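PDB 4IY1: halohydrin dehalogenase from Rhizobium radiobacter, which probably catalyses the dehalogenation of vicinal halohydrins to epoxides with release of halide, and ring opening of epoxides by nucleophiles such as cyanide. Local coordinates for residues E85-P88 / I89-A93; Y92-E95 / D96-M100; N113-A116 / S117-R121; K161-G164 / E165-I168; E197-A200 / W201-Y205. The protein carries 37 engineered substitutions. All blocks are in the same frame, centred on the assembly; numbering follows the deposited sequence.

Contact 1 of 5, residues E85-P88 / I89-A93. Engineered in segment 85-88: Trp86 (natural residue Phe), Arg87 (natural residue Gln).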
loop_
_atom_site.group_PDB
_atom_site.type_symbol
_atom_site.label_atom_id
_atom_site.label_comp_id
_atom_site.label_asym_id
_atom_site.label_seq_id
_atom_site.Cartn_x
_atom_site.Cartn_y
_atom_site.Cartn_z
ATOM N N GLU B 85 12.447 17.500 -14.141
ATOM C CA GLU B 85 11.911 18.803 -14.518
ATOM C C GLU B 85 10.429 18.661 -14.844
ATOM O O GLU B 85 10.060 17.944 -15.779
ATOM C CB GLU B 85 12.659 19.363 -15.735
ATOM C CG GLU B 85 13.957 20.078 -15.401
ATOM C CD GLU B 85 15.133 19.560 -16.207
ATOM O OE1 GLU B 85 16.251 20.082 -16.018
ATOM O OE2 GLU B 85 14.951 18.616 -17.012
ATOM N N TRP B 86 9.589 19.342 -14.070
ATOM C CA TRP B 86 8.135 19.183 -14.163
ATOM C C TRP B 86 7.607 19.561 -15.521
ATOM O O TRP B 86 8.066 20.530 -16.122
ATOM C CB TRP B 86 7.450 20.018 -13.090
ATOM C CG TRP B 86 8.149 19.976 -11.748
ATOM C CD1 TRP B 86 9.420 20.462 -11.431
ATOM C CD2 TRP B 86 7.620 19.443 -10.485
ATOM N NE1 TRP B 86 9.704 20.261 -10.097
ATOM C CE2 TRP B 86 8.673 19.650 -9.476
ATOM C CE3 TRP B 86 6.429 18.830 -10.104
ATOM C CZ2 TRP B 86 8.520 19.249 -8.165
ATOM C CZ3 TRP B 86 6.285 18.443 -8.769
ATOM C CH2 TRP B 86 7.299 18.668 -7.821
ATOM N N ARG B 87 6.631 18.805 -16.017
ATOM C CA ARG B 87 6.105 19.005 -17.370
ATOM C C ARG B 87 4.843 18.175 -17.558
ATOM O O ARG B 87 4.681 17.137 -16.914
ATOM C CB ARG B 87 7.136 18.603 -18.430
ATOM C CG ARG B 87 8.585 18.826 -18.018
ATOM C CD ARG B 87 9.563 18.459 -19.125
ATOM N NE ARG B 87 9.681 19.517 -20.122
ATOM C CZ ARG B 87 9.040 19.527 -21.287
ATOM N NH1 ARG B 87 8.250 18.513 -21.631
ATOM N NH2 ARG B 87 9.189 20.557 -22.112
ATOM N N PRO B 88 3.934 18.637 -18.429
ATOM C CA PRO B 88 2.705 17.910 -18.700
ATOM C C PRO B 88 2.984 16.791 -19.690
ATOM O O PRO B 88 3.940 16.879 -20.471
ATOM C CB PRO B 88 1.791 18.975 -19.336
ATOM C CG PRO B 88 2.609 20.237 -19.433
ATOM C CD PRO B 88 4.042 19.844 -19.258
ATOM N N ILE B 89 2.177 15.734 -19.628
ATOM C CA ILE B 89 2.424 14.508 -20.388
ATOM C C ILE B 89 2.584 14.797 -21.887
ATOM O O ILE B 89 3.542 14.340 -22.518
ATOM C CB ILE B 89 1.292 13.475 -20.175
ATOM C CG1 ILE B 89 1.429 12.301 -21.152
ATOM C CG2 ILE B 89 -0.069 14.133 -20.327
ATOM C CD1 ILE B 89 2.229 11.141 -20.612
ATOM N N ASP B 90 1.665 15.585 -22.445
ATOM C CA ASP B 90 1.689 15.888 -23.874
ATOM C C ASP B 90 2.950 16.632 -24.361
ATOM O O ASP B 90 3.262 16.594 -25.548
ATOM C CB ASP B 90 0.420 16.625 -24.299
ATOM C CG ASP B 90 0.166 17.882 -23.479
ATOM O OD1 ASP B 90 0.389 17.868 -22.248
ATOM O OD2 ASP B 90 -0.291 18.881 -24.066
ATOM N N LYS B 91 3.702 17.228 -23.436
ATOM C CA LYS B 91 4.940 17.960 -23.768
ATOM C C LYS B 91 6.174 17.068 -23.897
ATOM O O LYS B 91 7.024 17.300 -24.760
ATOM C CB LYS B 91 5.234 19.041 -22.719
ATOM C CG LYS B 91 4.364 20.287 -22.814
ATOM C CD LYS B 91 3.892 20.551 -24.238
ATOM C CE LYS B 91 3.390 21.984 -24.356
ATOM N NZ LYS B 91 2.682 22.197 -25.652
ATOM N N TYR B 92 6.327 16.126 -22.965
ATOM C CA TYR B 92 7.441 15.174 -22.994
ATOM C C TYR B 92 7.517 14.535 -24.353
ATOM O O TYR B 92 6.491 14.226 -24.950
ATOM C CB TYR B 92 7.224 14.064 -21.973
ATOM C CG TYR B 92 7.664 14.419 -20.595
ATOM C CD1 TYR B 92 6.728 14.665 -19.598
ATOM C CD2 TYR B 92 9.015 14.467 -20.268
ATOM C CE1 TYR B 92 7.127 14.988 -18.317
ATOM C CE2 TYR B 92 9.428 14.806 -18.996
ATOM C CZ TYR B 92 8.478 15.068 -18.025
ATOM O OH TYR B 92 8.868 15.433 -16.758
ATOM N N ALA B 93 8.727 14.278 -24.818
ATOM C CA ALA B 93 8.921 13.305 -25.868
ATOM C C ALA B 93 9.088 11.904 -25.253
ATOM O O ALA B 93 9.655 11.754 -24.162
ATOM C CB ALA B 93 10.132 13.680 -26.718
#
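Lys91 N donates to Pro88 O at 3.0 Å, with an N-H...O angle of 148° and the donor standing above the carbonyl plane, closing a tight turn just ahead of helix 94-122. The Lys91 chain bends at chi2 (-29°) and lays CG against the proline ring, 3.6 Å from Pro88 CD. Tyr92 also meets the engineered Arg87. Arg87 CD sits over one face of the phenol, 4.0 Å from the centroid of the Tyr92 ring, a CH-pi contact, while Arg87 CB lies 3.6 Å from Tyr92 CE1. The guanidinium plane is turned 71° from the ring, and its cation-pi attraction is weak at most. With an alanine at Tyr92, the Arg87 chain would probably lose its aromatic support and be free to swing. Asp90 pairs with Lys120 of the second subunit, and Tyr92 packs on Phe109 there. Arginine and tyrosine thus meet mainly through hydrocarbon on ring, with charge contributing little.

Contact 2 of 5, residues Y92-E95 / D96-M100. Engineered in segment 96-100: Asp99 (natural residue Gly), Met100 (natural residue Ala).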
loop_
_atom_site.group_PDB
_atom_site.type_symbol
_atom_site.label_atom_id
_atom_site.label_comp_id
_atom_site.label_asym_id
_atom_site.label_seq_id
_atom_site.Cartn_x
_atom_site.Cartn_y
_atom_site.Cartn_z
ATOM N N TYR B 92 6.327 16.126 -22.965
ATOM C CA TYR B 92 7.441 15.174 -22.994
ATOM C C TYR B 92 7.517 14.535 -24.353
ATOM O O TYR B 92 6.491 14.226 -24.950
ATOM C CB TYR B 92 7.224 14.064 -21.973
ATOM C CG TYR B 92 7.664 14.419 -20.595
ATOM C CD1 TYR B 92 6.728 14.665 -19.598
ATOM C CD2 TYR B 92 9.015 14.467 -20.268
ATOM C CE1 TYR B 92 7.127 14.988 -18.317
ATOM C CE2 TYR B 92 9.428 14.806 -18.996
ATOM C CZ TYR B 92 8.478 15.068 -18.025
ATOM O OH TYR B 92 8.868 15.433 -16.758
ATOM N N ALA B 93 8.727 14.278 -24.818
ATOM C CA ALA B 93 8.921 13.305 -25.868
ATOM C C ALA B 93 9.088 11.904 -25.253
ATOM O O ALA B 93 9.655 11.754 -24.162
ATOM C CB ALA B 93 10.132 13.680 -26.718
ATOM N N VAL B 94 8.626 10.879 -25.966
ATOM C CA VAL B 94 8.734 9.498 -25.469
ATOM C C VAL B 94 10.178 9.131 -25.138
ATOM O O VAL B 94 10.477 8.411 -24.159
ATOM C CB VAL B 94 8.150 8.525 -26.493
ATOM C CG1 VAL B 94 8.410 7.093 -26.089
ATOM C CG2 VAL B 94 6.654 8.772 -26.642
ATOM N N GLU B 95 11.089 9.627 -25.958
ATOM C CA GLU B 95 12.495 9.393 -25.725
ATOM C C GLU B 95 12.978 9.947 -24.378
ATOM O O GLU B 95 13.951 9.454 -23.811
ATOM C CB GLU B 95 13.320 9.960 -26.897
ATOM C CG GLU B 95 14.759 9.480 -26.908
ATOM C CD GLU B 95 14.885 7.973 -27.080
ATOM O OE1 GLU B 95 14.036 7.364 -27.761
ATOM O OE2 GLU B 95 15.869 7.397 -26.567
ATOM N N ASP B 96 12.332 11.000 -23.878
ATOM C CA ASP B 96 12.571 11.476 -22.492
ATOM C C ASP B 96 12.212 10.398 -21.435
ATOM O O ASP B 96 12.897 10.246 -20.416
ATOM C CB ASP B 96 11.741 12.743 -22.188
ATOM C CG ASP B 96 12.013 13.881 -23.160
ATOM O OD1 ASP B 96 13.168 14.356 -23.218
ATOM O OD2 ASP B 96 11.059 14.323 -23.843
ATOM N N TYR B 97 11.055 9.773 -21.590
ATOM C CA TYR B 97 10.674 8.724 -20.645
ATOM C C TYR B 97 11.671 7.562 -20.708
ATOM O O TYR B 97 12.140 7.107 -19.671
ATOM C CB TYR B 97 9.237 8.258 -20.881
ATOM C CG TYR B 97 8.681 7.289 -19.828
ATOM C CD1 TYR B 97 8.946 7.460 -18.461
ATOM C CD2 TYR B 97 7.828 6.263 -20.204
ATOM C CE1 TYR B 97 8.367 6.623 -17.495
ATOM C CE2 TYR B 97 7.226 5.439 -19.257
ATOM C CZ TYR B 97 7.504 5.616 -17.910
ATOM O OH TYR B 97 6.924 4.740 -17.002
ATOM N N ARG B 98 12.143 7.231 -21.916
ATOM C CA ARG B 98 13.167 6.174 -22.073
ATOM C C ARG B 98 14.438 6.502 -21.305
ATOM O O ARG B 98 14.923 5.676 -20.535
ATOM C CB ARG B 98 13.516 5.905 -23.555
ATOM C CG ARG B 98 12.477 5.102 -24.321
ATOM C CD ARG B 98 12.988 4.591 -25.690
ATOM N NE ARG B 98 11.896 4.004 -26.475
ATOM C CZ ARG B 98 11.158 4.673 -27.357
ATOM N NH1 ARG B 98 11.454 5.926 -27.666
ATOM N NH2 ARG B 98 10.073 4.117 -27.874
ATOM N N ASP B 99 14.904 7.747 -21.406
ATOM C CA ASP B 99 16.084 8.176 -20.651
ATOM C C ASP B 99 15.846 8.157 -19.131
ATOM O O ASP B 99 16.751 7.837 -18.365
ATOM C CB ASP B 99 16.542 9.585 -21.072
ATOM C CG ASP B 99 17.013 9.655 -22.520
ATOM O OD1 ASP B 99 17.347 8.607 -23.120
ATOM O OD2 ASP B 99 16.997 10.775 -23.079
ATOM N N MET B 100 14.683 8.629 -18.700
ATOM C CA MET B 100 14.279 8.534 -17.285
ATOM C C MET B 100 14.338 7.069 -16.801
ATOM O O MET B 100 15.053 6.738 -15.855
ATOM C CB MET B 100 12.868 9.127 -17.107
ATOM C CG MET B 100 12.409 9.382 -15.666
ATOM S SD MET B 100 13.381 10.627 -14.819
ATOM C CE MET B 100 12.493 12.095 -15.363
#
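With CG anti to the carbonyl carbon (chi1 -57°), Asp96 folds its carboxylate back over the start of the helix, and OD2 takes the N-H of Ala93. The Asp96 OD2 to Ala93 N bond is modelled at 2.5 Å, a length probably shorter than the true one, with OD2 met nearly along its C-O axis. Asp96 CB, placed by the backbone, sits at the edge of the Tyr92 ring, 3.8 Å from Tyr92 CD2. In the same first turn, Glu95 bends at chi2 (62°) to bring OE1 to Arg98 NH1, a salt bridge of 3.0 Å that meets the carboxylate from above its plane. Val94 CG1 lies over a face of the same guanidinium, 3.6 Å from Arg98 NH1, and Glu102 of the second subunit takes Arg98 NH2. Ala93 is the N-cap of helix 94-122, and Asp96, three residues on, supplies the one side-chain bond of a capping box that is present, the reciprocal link being just the weak backbone bond from Asp96 N to Ala93 O.

Contact 3 of 5, residues N113-A116 / S117-R121. Engineered in segment 117-121: Arg121 (natural residue Lys).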
loop_
_atom_site.group_PDB
_atom_site.type_symbol
_atom_site.label_atom_id
_atom_site.label_comp_id
_atom_site.label_asym_id
_atom_site.label_seq_id
_atom_site.Cartn_x
_atom_site.Cartn_y
_atom_site.Cartn_z
ATOM N N ASN B 113 21.918 -7.239 -11.482
ATOM C CA ASN B 113 22.203 -8.319 -12.427
ATOM C C ASN B 113 23.726 -8.599 -12.523
ATOM O O ASN B 113 24.138 -9.750 -12.453
ATOM C CB ASN B 113 21.573 -7.990 -13.800
ATOM C CG ASN B 113 22.020 -8.936 -14.913
ATOM O OD1 ASN B 113 22.941 -8.628 -15.658
ATOM N ND2 ASN B 113 21.297 -10.035 -15.087
ATOM N N ALA B 114 24.549 -7.557 -12.434
ATOM C CA ALA B 114 26.023 -7.742 -12.411
ATOM C C ALA B 114 26.594 -8.373 -11.129
ATOM O O ALA B 114 27.624 -9.046 -11.158
ATOM C CB ALA B 114 26.741 -6.427 -12.737
ATOM N N VAL B 115 25.936 -8.178 -9.990
ATOM C CA VAL B 115 26.560 -8.577 -8.751
ATOM C C VAL B 115 25.971 -9.887 -8.246
ATOM O O VAL B 115 26.547 -10.566 -7.386
ATOM C CB VAL B 115 26.525 -7.442 -7.698
ATOM C CG1 VAL B 115 25.188 -7.387 -6.980
ATOM C CG2 VAL B 115 27.649 -7.613 -6.698
ATOM N N ALA B 116 24.815 -10.251 -8.786
ATOM C CA ALA B 116 23.953 -11.200 -8.103
ATOM C C ALA B 116 24.571 -12.617 -8.054
ATOM O O ALA B 116 24.395 -13.369 -7.087
ATOM C CB ALA B 116 22.590 -11.221 -8.763
ATOM N N SER B 117 25.328 -12.987 -9.079
ATOM C CA SER B 117 25.692 -14.388 -9.158
ATOM C C SER B 117 26.862 -14.718 -8.215
ATOM O O SER B 117 26.828 -15.746 -7.538
ATOM C CB SER B 117 25.925 -14.836 -10.609
ATOM O OG SER B 117 27.103 -14.278 -11.117
ATOM N N GLN B 118 27.766 -13.756 -7.988
ATOM C CA GLN B 118 28.737 -13.932 -6.884
ATOM C C GLN B 118 28.138 -13.928 -5.475
ATOM O O GLN B 118 28.450 -14.803 -4.654
ATOM C CB GLN B 118 29.952 -13.003 -6.989
ATOM C CG GLN B 118 29.663 -11.513 -7.033
ATOM C CD GLN B 118 30.791 -10.686 -6.418
ATOM O OE1 GLN B 118 30.968 -10.660 -5.192
ATOM N NE2 GLN B 118 31.527 -9.970 -7.263
ATOM N N MET B 119 27.161 -13.067 -5.237
ATOM C CA MET B 119 26.500 -13.055 -3.918
ATOM C C MET B 119 25.818 -14.390 -3.680
ATOM O O MET B 119 25.810 -14.924 -2.550
ATOM C CB MET B 119 25.478 -11.935 -3.835
ATOM C CG MET B 119 26.099 -10.539 -3.830
ATOM S SD MET B 119 24.843 -9.281 -3.537
ATOM C CE MET B 119 25.847 -7.786 -3.351
ATOM N N LYS B 120 25.196 -14.909 -4.731
ATOM C CA LYS B 120 24.439 -16.167 -4.619
ATOM C C LYS B 120 25.404 -17.338 -4.357
ATOM O O LYS B 120 25.151 -18.193 -3.511
ATOM C CB LYS B 120 23.621 -16.409 -5.886
ATOM C CG LYS B 120 22.275 -15.679 -5.915
ATOM C CD LYS B 120 21.708 -15.601 -7.318
ATOM C CE LYS B 120 21.356 -16.976 -7.860
ATOM N NZ LYS B 120 20.716 -16.905 -9.215
ATOM N N ARG B 121 26.470 -17.411 -5.139
ATOM C CA ARG B 121 27.540 -18.377 -4.861
ATOM C C ARG B 121 28.010 -18.316 -3.394
ATOM O O ARG B 121 28.069 -19.338 -2.717
ATOM C CB ARG B 121 28.730 -18.146 -5.823
ATOM C CG ARG B 121 28.430 -18.515 -7.275
ATOM C CD ARG B 121 29.694 -18.640 -8.102
ATOM N NE ARG B 121 30.274 -17.348 -8.427
ATOM C CZ ARG B 121 29.975 -16.652 -9.520
ATOM N NH1 ARG B 121 29.147 -17.149 -10.425
ATOM N NH2 ARG B 121 30.501 -15.450 -9.704
HETATM O O HOH W 1 28.349 -11.664 -10.093
#
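Val115 and Met119 make the apolar part of this helical turn, their side chains crossing at a slant. The thioether, extended beyond CG, carries Met119 CE to 3.7 Å from Val115 CG1, with Val115 CG2 almost as near. Both residues rest on Ile127 of strand 126-130, so this face of helix 94-122 packs on the parallel sheet of a Rossmann-type fold. A serine in place of Met119 would probably open a gap beside the Val115 methyls and weaken the packing against Ile127. Backbone bonding is uneven: Lys120 N reaches Ala116 O at 2.9 Å, but Met119 N to Val115 O is weak at 3.4 Å. The helix is kinked where the N-H groups of Ser117 and Gln118 lack a bond to the turn before. Water mends one break, donating to Ala114 O at 2.9 Å and accepting from Gln118 N at 3.0 Å. The charged contact is that of Lys120, whose CG passes Ala116 O on the way to a salt bridge with Asp90 of the second subunit.

Contact 4 of 5, residues K161-G164 / E165-I168. Engineered in segment 165-168: His166 (natural residue Tyr).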
loop_
_atom_site.group_PDB
_atom_site.type_symbol
_atom_site.label_atom_id
_atom_site.label_comp_id
_atom_site.label_asym_id
_atom_site.label_seq_id
_atom_site.Cartn_x
_atom_site.Cartn_y
_atom_site.Cartn_z
ATOM N N LYS B 161 12.313 -11.477 -3.033
ATOM C CA LYS B 161 11.603 -12.754 -2.980
ATOM C C LYS B 161 12.394 -13.888 -3.614
ATOM O O LYS B 161 12.370 -14.991 -3.114
ATOM C CB LYS B 161 10.166 -12.667 -3.540
ATOM C CG LYS B 161 9.171 -12.150 -2.500
ATOM C CD LYS B 161 7.940 -11.549 -3.165
ATOM C CE LYS B 161 7.285 -10.490 -2.287
ATOM N NZ LYS B 161 7.270 -10.893 -0.849
ATOM N N GLU B 162 13.123 -13.593 -4.682
ATOM C CA GLU B 162 13.959 -14.606 -5.315
ATOM C C GLU B 162 15.312 -14.818 -4.665
ATOM O O GLU B 162 15.739 -15.967 -4.518
ATOM C CB GLU B 162 14.080 -14.368 -6.819
ATOM C CG GLU B 162 15.249 -13.529 -7.256
ATOM C CD GLU B 162 15.381 -13.488 -8.760
ATOM O OE1 GLU B 162 16.416 -13.975 -9.268
ATOM O OE2 GLU B 162 14.486 -12.916 -9.432
ATOM N N LEU B 163 15.917 -13.750 -4.124
ATOM C CA LEU B 163 17.276 -13.867 -3.542
ATOM C C LEU B 163 17.299 -14.258 -2.074
ATOM O O LEU B 163 18.373 -14.511 -1.491
ATOM C CB LEU B 163 18.105 -12.604 -3.754
ATOM C CG LEU B 163 18.361 -12.227 -5.205
ATOM C CD1 LEU B 163 19.040 -10.875 -5.299
ATOM C CD2 LEU B 163 19.175 -13.290 -5.918
ATOM N N GLY B 164 16.138 -14.257 -1.451
ATOM C CA GLY B 164 16.043 -14.692 -0.076
ATOM C C GLY B 164 16.590 -16.096 0.103
ATOM O O GLY B 164 17.288 -16.376 1.071
ATOM N N GLU B 165 16.309 -16.960 -0.866
ATOM C CA GLU B 165 16.698 -18.372 -0.828
ATOM C C GLU B 165 18.213 -18.439 -0.725
ATOM O O GLU B 165 18.770 -19.399 -0.200
ATOM C CB GLU B 165 16.268 -19.023 -2.148
ATOM C CG GLU B 165 16.314 -20.525 -2.197
ATOM C CD GLU B 165 16.128 -21.037 -3.616
ATOM O OE1 GLU B 165 16.873 -21.961 -4.014
ATOM O OE2 GLU B 165 15.260 -20.486 -4.331
ATOM N N HIS B 166 18.880 -17.440 -1.280
ATOM C CA HIS B 166 20.332 -17.412 -1.287
ATOM C C HIS B 166 20.873 -16.527 -0.213
ATOM O O HIS B 166 22.006 -16.069 -0.270
ATOM C CB HIS B 166 20.857 -17.008 -2.658
ATOM C CG HIS B 166 20.258 -17.816 -3.790
ATOM N ND1 HIS B 166 20.722 -19.040 -4.136
ATOM C CD2 HIS B 166 19.130 -17.582 -4.590
ATOM C CE1 HIS B 166 19.921 -19.570 -5.085
ATOM N NE2 HIS B 166 18.965 -18.668 -5.382
ATOM N N ASN B 167 20.047 -16.268 0.780
ATOM C CA ASN B 167 20.450 -15.438 1.918
ATOM C C ASN B 167 20.940 -14.013 1.574
ATOM O O ASN B 167 21.863 -13.496 2.209
ATOM C CB ASN B 167 21.499 -16.165 2.753
ATOM C CG ASN B 167 21.795 -15.455 4.057
ATOM O OD1 ASN B 167 20.888 -15.161 4.837
ATOM N ND2 ASN B 167 23.069 -15.170 4.302
ATOM N N ILE B 168 20.277 -13.361 0.625
ATOM C CA ILE B 168 20.648 -12.004 0.219
ATOM C C ILE B 168 19.440 -11.087 0.381
ATOM O O ILE B 168 18.556 -11.091 -0.484
ATOM C CB ILE B 168 21.032 -11.993 -1.262
ATOM C CG1 ILE B 168 22.316 -12.792 -1.485
ATOM C CG2 ILE B 168 21.226 -10.578 -1.799
ATOM C CD1 ILE B 168 22.496 -13.195 -2.919
#
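Leu163 O accepts two N-H groups near the end of helix 143-163, where the chain closes in a Schellman motif. His166 N comes to Leu163 O at 3.0 Å and Ile168 N at 3.1 Å, from opposite faces of the carbonyl plane. Neither lies on a lone pair, but the second bond is the straighter, with an N-H...O angle of 155°. The companion bond runs from Asn167 N to Gly164 O at 2.8 Å. Asn167 is the C-prime residue, and its positive phi of 57° turns the chain away from the helix toward strand 170-175. That reversal brings Ile168 back over Leu163, and the two side chains meet at a slant, CB to CB at 3.9 Å, giving the polar turn an apolar flank. Further out, Ile168 packs on Met119 and Lys120 of helix 94-122, while Asn167 ND2 is bonded to Lys123 O, which fixes the amide of the turning residue. Glu162 OE1 takes Ile89 N of the second subunit. The engineered His166 bonds through ND1 to Lys123 NZ, and with CG anti to the carbonyl carbon (chi1 -51°) its ring turns an edge back to the last helical turn, leaving CD2 3.8 Å from Glu162 O.

Contact 5 of 5, residues E197-A200 / W201-Y205. Engineered in segment 201-205: Trp201 (natural residue His), Arg203 (natural residue Lys), Tyr205 (natural residue Val).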
loop_
_atom_site.group_PDB
_atom_site.type_symbol
_atom_site.label_atom_id
_atom_site.label_comp_id
_atom_site.label_asym_id
_atom_site.label_seq_id
_atom_site.Cartn_x
_atom_site.Cartn_y
_atom_site.Cartn_z
ATOM N N GLU B 197 10.600 30.952 1.619
ATOM C CA GLU B 197 9.490 30.276 0.976
ATOM C C GLU B 197 9.645 28.740 1.007
ATOM O O GLU B 197 8.663 28.013 1.142
ATOM C CB GLU B 197 9.330 30.761 -0.459
ATOM C CG GLU B 197 8.014 30.348 -1.092
ATOM C CD GLU B 197 7.559 31.322 -2.153
ATOM O OE1 GLU B 197 6.686 30.950 -2.966
ATOM O OE2 GLU B 197 8.078 32.458 -2.174
ATOM N N HIS B 198 10.878 28.258 0.871
ATOM C CA HIS B 198 11.125 26.833 0.837
ATOM C C HIS B 198 11.058 26.286 2.222
ATOM O O HIS B 198 10.409 25.258 2.466
ATOM C CB HIS B 198 12.477 26.539 0.222
ATOM C CG HIS B 198 12.529 26.818 -1.245
ATOM N ND1 HIS B 198 12.227 28.027 -1.759
ATOM C CD2 HIS B 198 12.786 25.982 -2.329
ATOM C CE1 HIS B 198 12.280 27.968 -3.102
ATOM N NE2 HIS B 198 12.641 26.723 -3.451
ATOM N N VAL B 199 11.650 27.028 3.152
ATOM C CA VAL B 199 11.629 26.671 4.555
ATOM C C VAL B 199 10.197 26.552 5.075
ATOM O O VAL B 199 9.881 25.643 5.853
ATOM C CB VAL B 199 12.460 27.659 5.393
ATOM C CG1 VAL B 199 12.027 27.632 6.853
ATOM C CG2 VAL B 199 13.939 27.325 5.267
ATOM N N ALA B 200 9.302 27.369 4.527
ATOM C CA ALA B 200 7.921 27.368 4.975
ATOM C C ALA B 200 7.195 26.150 4.405
ATOM O O ALA B 200 6.304 25.596 5.042
ATOM C CB ALA B 200 7.220 28.658 4.567
ATOM N N TRP B 201 7.550 25.777 3.179
ATOM C CA TRP B 201 6.979 24.610 2.518
ATOM C C TRP B 201 7.318 23.339 3.276
ATOM O O TRP B 201 6.442 22.503 3.520
ATOM C CB TRP B 201 7.481 24.537 1.078
ATOM C CG TRP B 201 6.798 23.499 0.237
ATOM C CD1 TRP B 201 5.658 23.657 -0.561
ATOM C CD2 TRP B 201 7.229 22.115 0.030
ATOM N NE1 TRP B 201 5.375 22.486 -1.236
ATOM C CE2 TRP B 201 6.255 21.513 -0.886
ATOM C CE3 TRP B 201 8.265 21.331 0.531
ATOM C CZ2 TRP B 201 6.327 20.183 -1.259
ATOM C CZ3 TRP B 201 8.341 19.991 0.135
ATOM C CH2 TRP B 201 7.381 19.424 -0.719
ATOM N N VAL B 202 8.559 23.235 3.744
ATOM C CA VAL B 202 8.996 22.055 4.464
ATOM C C VAL B 202 8.250 21.919 5.786
ATOM O O VAL B 202 7.634 20.868 6.070
ATOM C CB VAL B 202 10.518 22.043 4.674
ATOM C CG1 VAL B 202 10.911 20.952 5.665
ATOM C CG2 VAL B 202 11.237 21.840 3.342
ATOM N N ARG B 203 8.149 23.036 6.502
ATOM C CA ARG B 203 7.475 23.073 7.785
ATOM C C ARG B 203 5.987 22.817 7.643
ATOM O O ARG B 203 5.362 22.268 8.540
ATOM C CB ARG B 203 7.738 24.404 8.512
ATOM C CG ARG B 203 9.223 24.732 8.651
ATOM C CD ARG B 203 9.474 25.950 9.530
ATOM N NE ARG B 203 9.544 25.579 10.938
ATOM C CZ ARG B 203 8.522 25.640 11.785
ATOM N NH1 ARG B 203 7.339 26.081 11.375
ATOM N NH2 ARG B 203 8.685 25.263 13.047
ATOM N N LYS B 204 5.438 23.167 6.490
ATOM C CA LYS B 204 4.042 22.917 6.210
ATOM C C LYS B 204 3.711 21.427 5.960
ATOM O O LYS B 204 2.717 20.920 6.460
ATOM C CB LYS B 204 3.599 23.746 5.022
ATOM C CG LYS B 204 2.095 23.856 4.883
ATOM C CD LYS B 204 1.767 24.877 3.816
ATOM C CE LYS B 204 0.270 25.013 3.615
ATOM N NZ LYS B 204 0.010 25.956 2.488
ATOM N N TYR B 205 4.496 20.762 5.120
ATOM C CA TYR B 205 4.041 19.508 4.510
ATOM C C TYR B 205 4.700 18.246 5.099
ATOM O O TYR B 205 4.190 17.127 4.927
ATOM C CB TYR B 205 4.189 19.564 2.989
ATOM C CG TYR B 205 3.152 20.435 2.315
ATOM C CD1 TYR B 205 1.812 20.106 2.376
ATOM C CD2 TYR B 205 3.509 21.616 1.672
ATOM C CE1 TYR B 205 0.850 20.897 1.784
ATOM C CE2 TYR B 205 2.549 22.445 1.110
ATOM C CZ TYR B 205 1.217 22.070 1.154
ATOM O OH TYR B 205 0.234 22.837 0.564
#
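Val199 and the engineered Arg203 lie side by side on helix 196-205, pointing the same way. Arg203 has CG anti to the carbonyl carbon (chi1 -54°), which lays its aliphatic chain along the preceding turn: CG is 3.0 Å from Val199 O, and CD is 4.1 Å from Val199 CG1. The guanidinium leads away from the valine, so the contact is made by methylenes and a methyl, with the charge left out of it. In the backbone, Arg203 N bonds to Val199 O at 3.2 Å. Val202 N meets His198 O at 3.0 Å, and Val202 CG2 leans toward the same oxygen. The engineered Trp201 takes the other direction: with CG anti to its own N (chi1 -171°) it sends the indole away from the first turn, so that its CB, 3.3 Å from His198 O, makes the side-chain contact with that turn. Tyr205 CD2, of another engineered residue, lies over one face of the indole, toward its rim. Beyond, Trp201 meets Trp249 of the third subunit edge-to-face, and Tyr205 OH bonds to Tyr205 OH of that subunit. The turns are thus joined mainly by main-chain bonds and hydrocarbon, while the Trp201 and Tyr205 side chains reach the third subunit.

Overall arrangement
The contacts come in numerical order along the chain, the first two overlapping at Tyr92 and Ala93, with centres about 9 Å apart, where the loop after strand 75-79 runs into helix 94-122. Contact 3 lies further along that helix, about 30 Å from contact 2 between centres. It touches contact 4, at the end of helix 143-163: Met119 CB lies 3.4 Å from Ile168 CD1. Contact 5, on helix 196-205, is about 43 Å from contact 3 between centres, across the chain's centre. Contacts 1 to 4 touch the second subunit, and Asp90 of contact 1 pairs with Lys120 of that copy's contact 3; contact 5 faces the third, a different interface of the tetramer.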